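Local atomic coordinates of alpha-1,3-glucanase (Paenibacillus glycanilyticus, PDB entry 6K0P), a protein that hydrolyses alpha-1,3-glucan as a family 87 glycoside hydrolase, cutting the alpha-1,3 bonds between its glucose units. Residues A[293-298]-A[315-320]; A[256-261]-A[287-292]; A[13-18]-A[344-349]. The protein carries 1 engineered substitution. All blocks are in the same frame, centred on the assembly; numbering follows the deposited sequence. Where two conformers were deposited one is given.

Contact 1: residues A[293-298]-A[315-320]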
ATOM      1  N   MET A 293      11.822 -18.928   2.795  1.00 13.05           N
ATOM      2  CA  MET A 293      11.599 -19.489   1.470  1.00 11.35           C
ATOM      3  C   MET A 293      12.553 -18.900   0.437  1.00 11.39           C
ATOM      4  O   MET A 293      13.015 -17.757   0.552  1.00 12.54           O
ATOM      5  CB  MET A 293      10.145 -19.313   1.017  1.00 11.88           C
ATOM      6  CG  MET A 293       9.808 -17.927   0.488  1.00 11.58           C
ATOM      7  SD  MET A 293       8.038 -17.803   0.156  1.00 12.18           S
ATOM      8  CE  MET A 293       7.970 -16.251  -0.748  1.00 14.17           C
ATOM      9  N   GLN A 294      12.838 -19.701  -0.589  1.00 11.42           N
ATOM     10  CA  GLN A 294      13.779 -19.354  -1.643  1.00 12.31           C
ATOM     11  C   GLN A 294      13.144 -19.641  -2.990  1.00 13.21           C
ATOM     12  O   GLN A 294      12.408 -20.622  -3.137  1.00 13.52           O
ATOM     13  CB  GLN A 294      15.084 -20.184  -1.527  1.00 13.73           C
ATOM     14  CG  GLN A 294      15.685 -20.228  -0.108  1.00 15.11           C
ATOM     15  CD  GLN A 294      16.490 -18.982   0.249  1.00 14.89           C
ATOM     16  OE1 GLN A 294      17.396 -18.579  -0.492  1.00 17.50           O
ATOM     17  NE2 GLN A 294      16.175 -18.383   1.398  1.00 15.60           N
ATOM     18  N   ASN A 295      13.422 -18.778  -3.969  1.00 11.89           N
ATOM     19  CA  ASN A 295      13.111 -19.039  -5.377  1.00 12.35           C
ATOM     20  C   ASN A 295      11.613 -19.186  -5.649  1.00 12.60           C
ATOM     21  O   ASN A 295      11.219 -19.832  -6.626  1.00 12.38           O
ATOM     22  CB  ASN A 295      13.882 -20.251  -5.917  1.00 13.67           C
ATOM     23  CG  ASN A 295      15.379 -20.080  -5.806  1.00 18.78           C
ATOM     24  OD1 ASN A 295      16.052 -20.826  -5.089  1.00 25.10           O
ATOM     25  ND2 ASN A 295      15.910 -19.095  -6.506  1.00 20.21           N
ATOM     26  N   VAL A 296      10.765 -18.590  -4.813  1.00 12.49           N
ATOM     27  CA  VAL A 296       9.313 -18.682  -4.970  1.00 10.52           C
ATOM     28  C   VAL A 296       8.833 -17.494  -5.793  1.00 12.19           C
ATOM     29  O   VAL A 296       9.329 -16.375  -5.631  1.00 13.39           O
ATOM     30  CB  VAL A 296       8.627 -18.725  -3.588  1.00 11.14           C
ATOM     31  CG1 VAL A 296       7.109 -18.550  -3.706  1.00 13.02           C
ATOM     32  CG2 VAL A 296       8.962 -20.035  -2.858  1.00 13.11           C
ATOM     33  N   THR A 297       7.871 -17.735  -6.687  1.00 10.36           N
ATOM     34  CA  THR A 297       7.282 -16.691  -7.513  1.00 10.92           C
ATOM     35  C   THR A 297       5.810 -16.566  -7.157  1.00 11.98           C
ATOM     36  O   THR A 297       5.080 -17.566  -7.134  1.00 11.43           O
ATOM     37  CB  THR A 297       7.436 -17.018  -8.996  1.00 11.81           C
ATOM     38  OG1 THR A 297       8.831 -17.020  -9.326  1.00 14.39           O
ATOM     39  CG2 THR A 297       6.727 -15.983  -9.853  1.00 13.51           C
ATOM     40  N   VAL A 298       5.385 -15.340  -6.874  1.00 10.44           N
ATOM     41  CA  VAL A 298       3.991 -15.004  -6.608  1.00 10.91           C
ATOM     42  C   VAL A 298       3.630 -13.941  -7.635  1.00 11.26           C
ATOM     43  O   VAL A 298       4.177 -12.829  -7.604  1.00 10.23           O
ATOM     44  CB  VAL A 298       3.803 -14.482  -5.181  1.00 10.83           C
ATOM     45  CG1 VAL A 298       2.377 -13.998  -4.965  1.00 11.55           C
ATOM     46  CG2 VAL A 298       4.184 -15.565  -4.171  1.00 12.92           C
ATOM     47  N   SER A 315      14.140 -14.657   3.749  1.00 13.18           N
ATOM     48  CA  SER A 315      13.569 -15.180   2.518  1.00 11.72           C
ATOM     49  C   SER A 315      14.269 -14.502   1.354  1.00 11.75           C
ATOM     50  O   SER A 315      14.265 -13.269   1.266  1.00 13.21           O
ATOM     51  CB  SER A 315      12.067 -14.890   2.477  1.00 13.10           C
ATOM     52  OG  SER A 315      11.438 -15.443   3.622  1.00 12.36           O
ATOM     53  N   SER A 316      14.850 -15.297   0.457  1.00 12.40           N
ATOM     54  CA  SER A 316      15.738 -14.761  -0.561  1.00 11.31           C
ATOM     55  C   SER A 316      15.428 -15.308  -1.944  1.00 12.55           C
ATOM     56  O   SER A 316      14.880 -16.408  -2.095  1.00 11.85           O
ATOM     57  CB  SER A 316      17.206 -15.038  -0.195  1.00 11.90           C
ATOM     58  OG  SER A 316      17.534 -14.305   0.974  1.00 13.22           O
ATOM     59  N   TYR A 317      15.784 -14.515  -2.957  1.00 11.32           N
ATOM     60  CA  TYR A 317      15.687 -14.932  -4.359  1.00 11.34           C
ATOM     61  C   TYR A 317      14.244 -15.179  -4.784  1.00 12.75           C
ATOM     62  O   TYR A 317      13.978 -15.989  -5.678  1.00 12.81           O
ATOM     63  CB  TYR A 317      16.562 -16.154  -4.674  1.00 12.09           C
ATOM     64  CG  TYR A 317      18.016 -15.968  -4.324  1.00 14.51           C
ATOM     65  CD1 TYR A 317      18.864 -15.287  -5.183  1.00 18.43           C
ATOM     66  CD2 TYR A 317      18.535 -16.463  -3.130  1.00 17.88           C
ATOM     67  CE1 TYR A 317      20.201 -15.115  -4.870  1.00 20.79           C
ATOM     68  CE2 TYR A 317      19.871 -16.285  -2.805  1.00 18.14           C
ATOM     69  CZ  TYR A 317      20.688 -15.612  -3.682  1.00 20.39           C
ATOM     70  OH  TYR A 317      22.017 -15.440  -3.364  1.00 30.77           O
ATOM     71  N   ASN A 318      13.299 -14.495  -4.153  1.00 11.65           N
ATOM     72  CA  ASN A 318      11.890 -14.637  -4.488  1.00 11.14           C
ATOM     73  C   ASN A 318      11.451 -13.517  -5.416  1.00 12.16           C
ATOM     74  O   ASN A 318      12.096 -12.470  -5.520  1.00 13.00           O
ATOM     75  CB  ASN A 318      11.037 -14.638  -3.218  1.00 11.56           C
ATOM     76  CG  ASN A 318      11.475 -15.705  -2.250  1.00 12.72           C
ATOM     77  OD1 ASN A 318      11.323 -16.897  -2.526  1.00 12.36           O
ATOM     78  ND2 ASN A 318      12.054 -15.296  -1.128  1.00 12.34           N
ATOM     79  N   THR A 319      10.331 -13.748  -6.096  1.00 13.22           N
ATOM     80  CA  THR A 319       9.792 -12.795  -7.060  1.00 12.43           C
ATOM     81  C   THR A 319       8.320 -12.582  -6.750  1.00 11.88           C
ATOM     82  O   THR A 319       7.542 -13.540  -6.750  1.00 11.76           O
ATOM     83  CB  THR A 319       9.967 -13.301  -8.494  1.00 14.13           C
ATOM     84  OG1 THR A 319      11.366 -13.426  -8.787  1.00 14.84           O
ATOM     85  CG2 THR A 319       9.333 -12.334  -9.488  1.00 15.13           C
ATOM     86  N   PHE A 320       7.954 -11.337  -6.451  1.00 11.02           N
ATOM     87  CA  PHE A 320       6.561 -10.916  -6.332  1.00 10.38           C
ATOM     88  C   PHE A 320       6.337  -9.928  -7.467  1.00  9.63           C
ATOM     89  O   PHE A 320       6.922  -8.845  -7.464  1.00 10.70           O
ATOM     90  CB  PHE A 320       6.321 -10.245  -4.981  1.00 10.94           C
ATOM     91  CG  PHE A 320       6.220 -11.211  -3.836  1.00 11.22           C
ATOM     92  CD1 PHE A 320       7.365 -11.782  -3.295  1.00 13.10           C
ATOM     93  CD2 PHE A 320       4.984 -11.563  -3.306  1.00 12.18           C
ATOM     94  CE1 PHE A 320       7.280 -12.681  -2.238  1.00 11.79           C
ATOM     95  CE2 PHE A 320       4.892 -12.463  -2.246  1.00 13.57           C
ATOM     96  CZ  PHE A 320       6.040 -13.021  -1.714  1.00 12.43           C
TER
HETATM   97  O   HOH W   1      17.878 -16.295   2.672  1.00 17.09           O
HETATM   98  O   HOH W   2      15.016 -17.854  -8.411  1.00 35.37           O
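In the right-handed parallel beta-helix of the catalytic domain, Asn-318 pins one corner to the equivalent turn of the previous coil, in 293-296. Its CG lies anti to the carbonyl carbon (chi1 -56°), and the amide bridges two backbone groups. OD1 accepts Val-296 N at 2.9 Å, in the carbonyl plane on a lone pair, while ND2 reaches Met-293 O at 3.1 Å from above that carbonyl's plane. Met-293 O also takes Ser-316 N, so two donors grip it. Asn-342 repeats the pattern one coil on, accepting Asn-318 N and donating to Ser-315 O. Beyond the corner, Thr-319 N to Val-296 O and Val-298 N to Thr-319 O, each 2.8 Å, start the parallel pairing. Thr-297 and Thr-319 share one face; on the other, Val-298 CG2 sits 4.2 Å from the centroid of the Phe-320 ring in an off-centre CH-pi contact, and Met-293 CE approaches Phe-320 CZ at 3.9 Å. An alanine in place of Asn-318 would probably leave Val-296 N without this acceptor and Met-293 O with one donor fewer. Asparagine suits the corner because a single amide supplies both a donor and an acceptor where the backbones pair only in part.

Contact 2: residues A[256-261]-A[287-292]. With SO4 (sulfate ion), chain G.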
ATOM      1  N   GLY A 256      -4.856 -19.526   3.899  1.00 12.17           N
ATOM      2  CA  GLY A 256      -4.013 -19.212   2.765  1.00 12.14           C
ATOM      3  C   GLY A 256      -3.024 -20.324   2.518  1.00 11.59           C
ATOM      4  O   GLY A 256      -3.383 -21.497   2.634  1.00 12.93           O
ATOM      5  N   PHE A 257      -1.786 -19.973   2.185  1.00 11.07           N
ATOM      6  CA  PHE A 257      -0.748 -20.955   1.901  1.00 11.11           C
ATOM      7  C   PHE A 257       0.412 -20.796   2.870  1.00 13.11           C
ATOM      8  O   PHE A 257       0.687 -19.703   3.373  1.00 13.34           O
ATOM      9  CB  PHE A 257      -0.227 -20.819   0.463  1.00 13.39           C
ATOM     10  CG  PHE A 257      -1.260 -21.154  -0.575  1.00 11.55           C
ATOM     11  CD1 PHE A 257      -1.582 -22.469  -0.861  1.00 13.55           C
ATOM     12  CD2 PHE A 257      -1.939 -20.141  -1.235  1.00 13.13           C
ATOM     13  CE1 PHE A 257      -2.556 -22.771  -1.797  1.00 13.69           C
ATOM     14  CE2 PHE A 257      -2.901 -20.435  -2.176  1.00 14.21           C
ATOM     15  CZ  PHE A 257      -3.213 -21.750  -2.459  1.00 12.80           C
ATOM     16  N   ASN A 258       1.087 -21.911   3.139  1.00 11.87           N
ATOM     17  CA  ASN A 258       2.308 -21.908   3.927  1.00 12.88           C
ATOM     18  C   ASN A 258       3.296 -22.812   3.203  1.00 13.75           C
ATOM     19  O   ASN A 258       3.035 -24.007   3.033  1.00 13.33           O
ATOM     20  CB  ASN A 258       2.038 -22.397   5.360  1.00 12.58           C
ATOM     21  CG  ASN A 258       3.246 -22.247   6.272  1.00 14.99           C
ATOM     22  OD1 ASN A 258       4.379 -22.474   5.853  1.00 15.94           O
ATOM     23  ND2 ASN A 258       3.007 -21.878   7.534  1.00 14.92           N
ATOM     24  N   ILE A 259       4.400 -22.232   2.744  1.00 11.87           N
ATOM     25  CA  ILE A 259       5.345 -22.898   1.854  1.00 11.65           C
ATOM     26  C   ILE A 259       6.514 -23.413   2.687  1.00 12.06           C
ATOM     27  O   ILE A 259       7.329 -22.625   3.182  1.00 13.52           O
ATOM     28  CB  ILE A 259       5.827 -21.943   0.754  1.00 13.73           C
ATOM     29  CG1 ILE A 259       4.625 -21.294   0.049  1.00 12.40           C
ATOM     30  CG2 ILE A 259       6.724 -22.692  -0.241  1.00 10.88           C
ATOM     31  CD1 ILE A 259       5.005 -20.304  -1.051  1.00 14.42           C
ATOM     32  N   SER A 260       6.590 -24.732   2.853  1.00 12.02           N
ATOM     33  CA  SER A 260       7.701 -25.364   3.550  1.00 12.60           C
ATOM     34  C   SER A 260       8.941 -25.394   2.657  1.00 12.86           C
ATOM     35  O   SER A 260       8.864 -25.219   1.440  1.00 12.56           O
ATOM     36  CB  SER A 260       7.321 -26.787   3.955  1.00 14.72           C
ATOM     37  OG  SER A 260       6.175 -26.775   4.796  1.00 15.81           O
ATOM     38  N   ALA A 261      10.102 -25.640   3.284  1.00 12.51           N
ATOM     39  CA  ALA A 261      11.366 -25.582   2.555  1.00 13.63           C
ATOM     40  C   ALA A 261      11.380 -26.530   1.359  1.00 12.38           C
ATOM     41  O   ALA A 261      11.934 -26.202   0.302  1.00 12.91           O
ATOM     42  CB  ALA A 261      12.532 -25.880   3.497  1.00 15.42           C
ATOM     43  N   PHE A 287      -1.444 -13.896   4.043  1.00 10.50           N
ATOM     44  CA  PHE A 287      -2.020 -14.826   3.073  1.00 11.57           C
ATOM     45  C   PHE A 287      -1.037 -15.939   2.728  1.00 12.08           C
ATOM     46  O   PHE A 287      -1.415 -17.115   2.661  1.00 11.50           O
ATOM     47  CB  PHE A 287      -2.481 -14.101   1.806  1.00 12.16           C
ATOM     48  CG  PHE A 287      -2.860 -15.037   0.685  1.00 11.32           C
ATOM     49  CD1 PHE A 287      -3.885 -15.962   0.853  1.00 10.95           C
ATOM     50  CD2 PHE A 287      -2.195 -14.996  -0.525  1.00 11.54           C
ATOM     51  CE1 PHE A 287      -4.222 -16.833  -0.171  1.00 12.77           C
ATOM     52  CE2 PHE A 287      -2.538 -15.857  -1.563  1.00 12.46           C
ATOM     53  CZ  PHE A 287      -3.543 -16.777  -1.381  1.00 12.26           C
ATOM     54  N   ILE A 288       0.229 -15.591   2.521  1.00 11.75           N
ATOM     55  CA  ILE A 288       1.285 -16.563   2.263  1.00 11.82           C
ATOM     56  C   ILE A 288       2.278 -16.483   3.412  1.00 12.88           C
ATOM     57  O   ILE A 288       2.821 -15.407   3.700  1.00 12.24           O
ATOM     58  CB  ILE A 288       1.990 -16.307   0.922  1.00 10.78           C
ATOM     59  CG1 ILE A 288       1.027 -16.535  -0.243  1.00 12.83           C
ATOM     60  CG2 ILE A 288       3.224 -17.212   0.783  1.00 11.61           C
ATOM     61  CD1 ILE A 288       1.511 -15.922  -1.557  1.00 15.70           C
ATOM     62  N   ASP A 289       2.509 -17.618   4.070  1.00 12.17           N
ATOM     63  CA  ASP A 289       3.634 -17.794   4.972  1.00 11.52           C
ATOM     64  C   ASP A 289       4.720 -18.558   4.233  1.00 12.65           C
ATOM     65  O   ASP A 289       4.436 -19.489   3.470  1.00 13.14           O
ATOM     66  CB  ASP A 289       3.218 -18.606   6.200  1.00 12.82           C
ATOM     67  CG  ASP A 289       2.150 -17.921   7.020  1.00 13.97           C
ATOM     68  OD1 ASP A 289       2.385 -16.785   7.461  1.00 20.31           O
ATOM     69  OD2 ASP A 289       1.084 -18.528   7.220  1.00 20.94           O
ATOM     70  N   GLY A 290       5.962 -18.156   4.449  1.00 12.56           N
ATOM     71  CA  GLY A 290       7.065 -18.858   3.823  1.00 14.48           C
ATOM     72  C   GLY A 290       8.373 -18.459   4.458  1.00 14.64           C
ATOM     73  O   GLY A 290       9.216 -17.826   3.815  1.00 14.87           O
ATOM     74  N   ASN A 291       8.528 -18.795   5.734  1.00 16.98           N
ATOM     75  CA  ASN A 291       9.717 -18.378   6.463  1.00 19.49           C
ATOM     76  C   ASN A 291      10.948 -19.035   5.859  1.00 14.20           C
ATOM     77  O   ASN A 291      11.007 -20.259   5.704  1.00 16.82           O
ATOM     78  CB  ASN A 291       9.589 -18.745   7.941  1.00 24.29           C
ATOM     79  CG  ASN A 291       8.645 -17.820   8.691  1.00 34.18           C
ATOM     80  OD1 ASN A 291       8.394 -16.690   8.267  1.00 31.10           O
ATOM     81  ND2 ASN A 291       8.117 -18.298   9.812  1.00 36.73           N
ATOM     82  N   GLY A 292      11.921 -18.205   5.489  1.00 12.52           N
ATOM     83  CA  GLY A 292      13.130 -18.687   4.857  1.00 14.66           C
ATOM     84  C   GLY A 292      12.976 -19.153   3.428  1.00 13.30           C
ATOM     85  O   GLY A 292      13.922 -19.727   2.881  1.00 15.75           O
TER
HETATM   86  S   SO4 G2003      10.337 -26.315   7.013  1.00 40.87           S
HETATM   87  O1  SO4 G2003       9.385 -26.269   8.121  1.00 46.75           O
HETATM   88  O2  SO4 G2003      10.070 -25.205   6.096  1.00 26.96           O
HETATM   89  O3  SO4 G2003      11.695 -26.182   7.540  1.00 42.00           O
HETATM   90  O4  SO4 G2003      10.217 -27.602   6.325  1.00 39.42           O
HETATM   91  O   HOH W   3       6.431 -20.817   6.672  1.00 24.44           O
HETATM   92  O   HOH W   4       8.888 -22.167   5.530  1.00 25.01           O
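Phe-257 and Phe-287 sit side by side on neighbouring coils of the parallel beta-helix, where strand 256-259 runs about 10° from the direction of 287-290. The interior side is closely filled. Phe-287 CZ meets the edge of the Phe-257 ring, 3.7 Å from CD2, and the two planes stand at 77° in an oblique pair. With CG anti to the backbone N (chi1 170°), Phe-287 also brings its ring beside Gly-256, CE1 3.8 Å from the glycine CA. Gly-256 suits the place because a CB would probably crowd Phe-287 O, and its own backbone angles are ones that only glycine takes easily. Farther along, Ile-259 CD1 packs on Ile-288 CG2 at 4.0 Å, two branched apolar chains suited to a buried interior. Backbone bonds from Phe-257 N to Phe-287 O, Asp-289 N to Phe-257 O and Ile-259 N to Asp-289 O join the coils.

The other face is polar and looser. Asn-258 ND2 rests 3.5 Å from Asp-289 CB, and the amide and carboxylate planes are turned well apart. Asp-289 OD2 has its salt bridge with Lys-224, which also donates to Phe-257 O. A water bridges Asn-258 OD1 and Asn-291 N, bringing solvent into the contact where the coils separate. Past the strand, Ala-261 N donates to O2 of a sulfate, probably from the crystallisation liquor, at 2.8 Å.

Contact 3: residues A[13-18]-A[344-349]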
ATOM      1  N   ARG A  13       4.900   7.220 -13.230  1.00 27.68           N
ATOM      2  CA  ARG A  13       5.695   6.357 -12.360  1.00 19.14           C
ATOM      3  C   ARG A  13       4.875   5.251 -11.688  1.00 17.35           C
ATOM      4  O   ARG A  13       3.642   5.287 -11.667  1.00 21.09           O
ATOM      5  CB  ARG A  13       6.421   7.207 -11.298  1.00 21.22           C
ATOM      6  CG  ARG A  13       7.462   8.173 -11.881  1.00 23.91           C
ATOM      7  CD  ARG A  13       8.574   8.495 -10.890  1.00 20.99           C
ATOM      8  NE  ARG A  13       9.729   9.136 -11.529  1.00 20.39           N
ATOM      9  CZ  ARG A  13       9.993  10.437 -11.458  1.00 22.07           C
ATOM     10  NH1 ARG A  13       9.186  11.251 -10.781  1.00 22.34           N
ATOM     11  NH2 ARG A  13      11.064  10.932 -12.066  1.00 26.43           N
ATOM     12  N   GLY A  14       5.574   4.264 -11.150  1.00 12.88           N
ATOM     13  CA  GLY A  14       4.927   3.202 -10.403  1.00 13.39           C
ATOM     14  C   GLY A  14       4.621   1.979 -11.246  1.00 13.05           C
ATOM     15  O   GLY A  14       5.195   1.741 -12.314  1.00 15.66           O
ATOM     16  N   ALA A  15       3.684   1.185 -10.740  1.00 12.61           N
ATOM     17  CA  ALA A  15       3.332  -0.068 -11.391  1.00 11.18           C
ATOM     18  C   ALA A  15       2.554   0.177 -12.679  1.00 12.11           C
ATOM     19  O   ALA A  15       1.751   1.111 -12.776  1.00 14.51           O
ATOM     20  CB  ALA A  15       2.498  -0.936 -10.449  1.00 12.07           C
ATOM     21  N   ASN A  16       2.800  -0.678 -13.671  1.00 11.72           N
ATOM     22  CA  ASN A  16       2.056  -0.687 -14.927  1.00 13.19           C
ATOM     23  C   ASN A  16       1.000  -1.780 -14.794  1.00 12.59           C
ATOM     24  O   ASN A  16       1.304  -2.969 -14.900  1.00 14.93           O
ATOM     25  CB  ASN A  16       3.005  -0.955 -16.091  1.00 15.01           C
ATOM     26  CG  ASN A  16       2.295  -0.989 -17.423  1.00 22.92           C
ATOM     27  OD1 ASN A  16       1.125  -0.629 -17.524  1.00 21.35           O
ATOM     28  ND2 ASN A  16       3.001  -1.423 -18.458  1.00 30.31           N
ATOM     29  N   MET A  17      -0.234  -1.380 -14.527  1.00 12.89           N
ATOM     30  CA  MET A  17      -1.319  -2.314 -14.303  0.54 11.88           C
ATOM     31  C   MET A  17      -2.348  -2.225 -15.426  1.00 12.03           C
ATOM     32  O   MET A  17      -2.444  -1.212 -16.124  1.00 14.59           O
ATOM     33  CB  MET A  17      -1.988  -2.017 -12.952  0.54 12.95           C
ATOM     34  CG  MET A  17      -1.009  -1.905 -11.775  0.54 12.13           C
ATOM     35  SD  MET A  17       0.006  -3.371 -11.463  0.54 14.82           S
ATOM     36  CE  MET A  17      -1.252  -4.637 -11.353  0.54 15.39           C
ATOM     37  N   PRO A  18      -3.127  -3.292 -15.643  1.00 12.37           N
ATOM     38  CA  PRO A  18      -4.110  -3.269 -16.739  1.00 13.16           C
ATOM     39  C   PRO A  18      -5.344  -2.441 -16.443  1.00 12.41           C
ATOM     40  O   PRO A  18      -6.127  -2.178 -17.365  1.00 14.12           O
ATOM     41  CB  PRO A  18      -4.486  -4.748 -16.910  1.00 14.93           C
ATOM     42  CG  PRO A  18      -4.221  -5.360 -15.602  1.00 16.57           C
ATOM     43  CD  PRO A  18      -3.031  -4.622 -15.017  1.00 12.13           C
ATOM     44  N   ILE A 344      10.811  -7.489  -6.143  1.00 10.83           N
ATOM     45  CA  ILE A 344       9.461  -7.020  -5.841  1.00 10.05           C
ATOM     46  C   ILE A 344       9.130  -6.004  -6.925  1.00 10.96           C
ATOM     47  O   ILE A 344       9.486  -4.826  -6.811  1.00 11.18           O
ATOM     48  CB  ILE A 344       9.388  -6.401  -4.433  1.00 10.98           C
ATOM     49  CG1 ILE A 344      10.008  -7.346  -3.395  1.00 12.63           C
ATOM     50  CG2 ILE A 344       7.947  -6.035  -4.064  1.00 12.02           C
ATOM     51  CD1 ILE A 344       9.373  -8.703  -3.326  1.00 15.26           C
ATOM     52  N   ASP A 345       8.476  -6.452  -7.996  1.00  9.40           N
ATOM     53  CA  ASP A 345       8.382  -5.682  -9.229  1.00  9.84           C
ATOM     54  C   ASP A 345       6.943  -5.560  -9.700  1.00 11.46           C
ATOM     55  O   ASP A 345       6.223  -6.560  -9.791  1.00 11.42           O
ATOM     56  CB  ASP A 345       9.195  -6.362 -10.331  1.00 12.28           C
ATOM     57  CG  ASP A 345       9.130  -5.617 -11.636  1.00 14.08           C
ATOM     58  OD1 ASP A 345       9.314  -4.383 -11.620  1.00 13.95           O
ATOM     59  OD2 ASP A 345       8.909  -6.261 -12.682  1.00 19.01           O
ATOM     60  N   ASN A 346       6.530  -4.339 -10.025  1.00 10.34           N
ATOM     61  CA  ASN A 346       5.278  -4.117 -10.737  1.00  9.45           C
ATOM     62  C   ASN A 346       4.072  -4.581  -9.930  1.00 10.79           C
ATOM     63  O   ASN A 346       3.195  -5.283 -10.432  1.00 11.98           O
ATOM     64  CB  ASN A 346       5.286  -4.729 -12.143  1.00 10.62           C
ATOM     65  CG  ASN A 346       4.405  -3.957 -13.094  1.00 11.35           C
ATOM     66  OD1 ASN A 346       4.639  -2.772 -13.335  1.00 12.27           O
ATOM     67  ND2 ASN A 346       3.368  -4.607 -13.620  1.00 12.24           N
ATOM     68  N   ASN A 347       4.029  -4.159  -8.669  1.00  9.84           N
ATOM     69  CA  ASN A 347       2.924  -4.457  -7.774  1.00 10.41           C
ATOM     70  C   ASN A 347       2.208  -3.167  -7.403  1.00  9.75           C
ATOM     71  O   ASN A 347       2.827  -2.105  -7.280  1.00 11.00           O
ATOM     72  CB  ASN A 347       3.426  -5.135  -6.507  1.00  9.25           C
ATOM     73  CG  ASN A 347       4.164  -6.426  -6.801  1.00 10.46           C
ATOM     74  OD1 ASN A 347       3.554  -7.419  -7.182  1.00 11.02           O
ATOM     75  ND2 ASN A 347       5.482  -6.418  -6.634  1.00 11.69           N
ATOM     76  N   TYR A 348       0.898  -3.282  -7.220  1.00 10.24           N
ATOM     77  CA  TYR A 348       0.031  -2.161  -6.885  1.00 10.26           C
ATOM     78  C   TYR A 348      -0.590  -2.436  -5.528  1.00  9.75           C
ATOM     79  O   TYR A 348      -1.170  -3.509  -5.316  1.00 10.58           O
ATOM     80  CB  TYR A 348      -1.086  -2.025  -7.934  1.00  8.67           C
ATOM     81  CG  TYR A 348      -2.142  -0.996  -7.585  1.00  9.25           C
ATOM     82  CD1 TYR A 348      -3.247  -1.335  -6.805  1.00 11.84           C
ATOM     83  CD2 TYR A 348      -2.051   0.307  -8.054  1.00 10.57           C
ATOM     84  CE1 TYR A 348      -4.211  -0.399  -6.475  1.00 11.00           C
ATOM     85  CE2 TYR A 348      -3.012   1.253  -7.733  1.00 10.19           C
ATOM     86  CZ  TYR A 348      -4.092   0.892  -6.947  1.00 10.78           C
ATOM     87  OH  TYR A 348      -5.056   1.829  -6.619  1.00 10.28           O
ATOM     88  N   ALA A 349      -0.481  -1.467  -4.616  1.00  9.74           N
ATOM     89  CA  ALA A 349      -1.099  -1.562  -3.302  1.00 10.22           C
ATOM     90  C   ALA A 349      -1.982  -0.347  -3.077  1.00  9.23           C
ATOM     91  O   ALA A 349      -1.581   0.783  -3.369  1.00 10.69           O
ATOM     92  CB  ALA A 349      -0.049  -1.622  -2.187  1.00 10.70           C
TER
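Asn-346 clasps the backbone of Asn-16 with both ends of its side-chain amide. Asn-16 N donates to Asn-346 OD1 at 2.8 Å along a nearly straight N-H (170°), the donor tilted from the carbonyl plane. In return Asn-346 ND2 donates to Asn-16 O at 2.9 Å, with that oxygen close to the amide plane of Asn-346. These two bonds fix the rotation of the amide, and ND2 has a further acceptor in Asn-322 OD1. A chi1 of -150°, CG roughly anti to the backbone N, carries CG toward the incoming chain, and chi2 of 61° sets the turn of the amide.

Asn-346 lies at a bend of strand 343-350 in the parallel beta-helix, with positive phi, a conformation asparagine tolerates well. The segment 13-18 leads into strand 20-23, which carries the calcium ligand Glu-23, so the clasp joins this N-terminal chain with the beta-helix. One residue before Asn-16, Ala-15 N donates to Thr-379 OG1, while its CB lies 3.4 Å from Asn-347 O, where a small side chain fits. Asn-347 faces away from 13-18: its OD1 accepts Asn-323 N, and its ND2 donates to Phe-320 O. Met-17 CG packs 3.8 Å from Tyr-348 CB, a less certain contact because Met-17 has two conformers. The phenol of Tyr-348 leads away, its OH hydrogen-bonded to Arg-350 NH1.

Overall arrangement
From the N terminus, residues 13-18 wait longest for their partner: contact 3 closes only at 344-349, spanning 325 intervening residues and tying the start of the chain to the beta-helix. Contacts 2 and 1 both fall within that span, one after the other. Contact 2 closes a loop of 25 residues between 256-261 and 287-292; the chain then runs directly into 293-298, and contact 1 closes a shorter loop of 16 residues at 315-320. No loops cross. Contacts 1 and 2 touch, with Val-298 CG2 against Ile-288 CD1. Contact 1 meets contact 3 through neighbouring coils, where Phe-320 O probably accepts Asp-345 N, whereas contacts 2 and 3 stay about 10 Å apart at their nearest atoms.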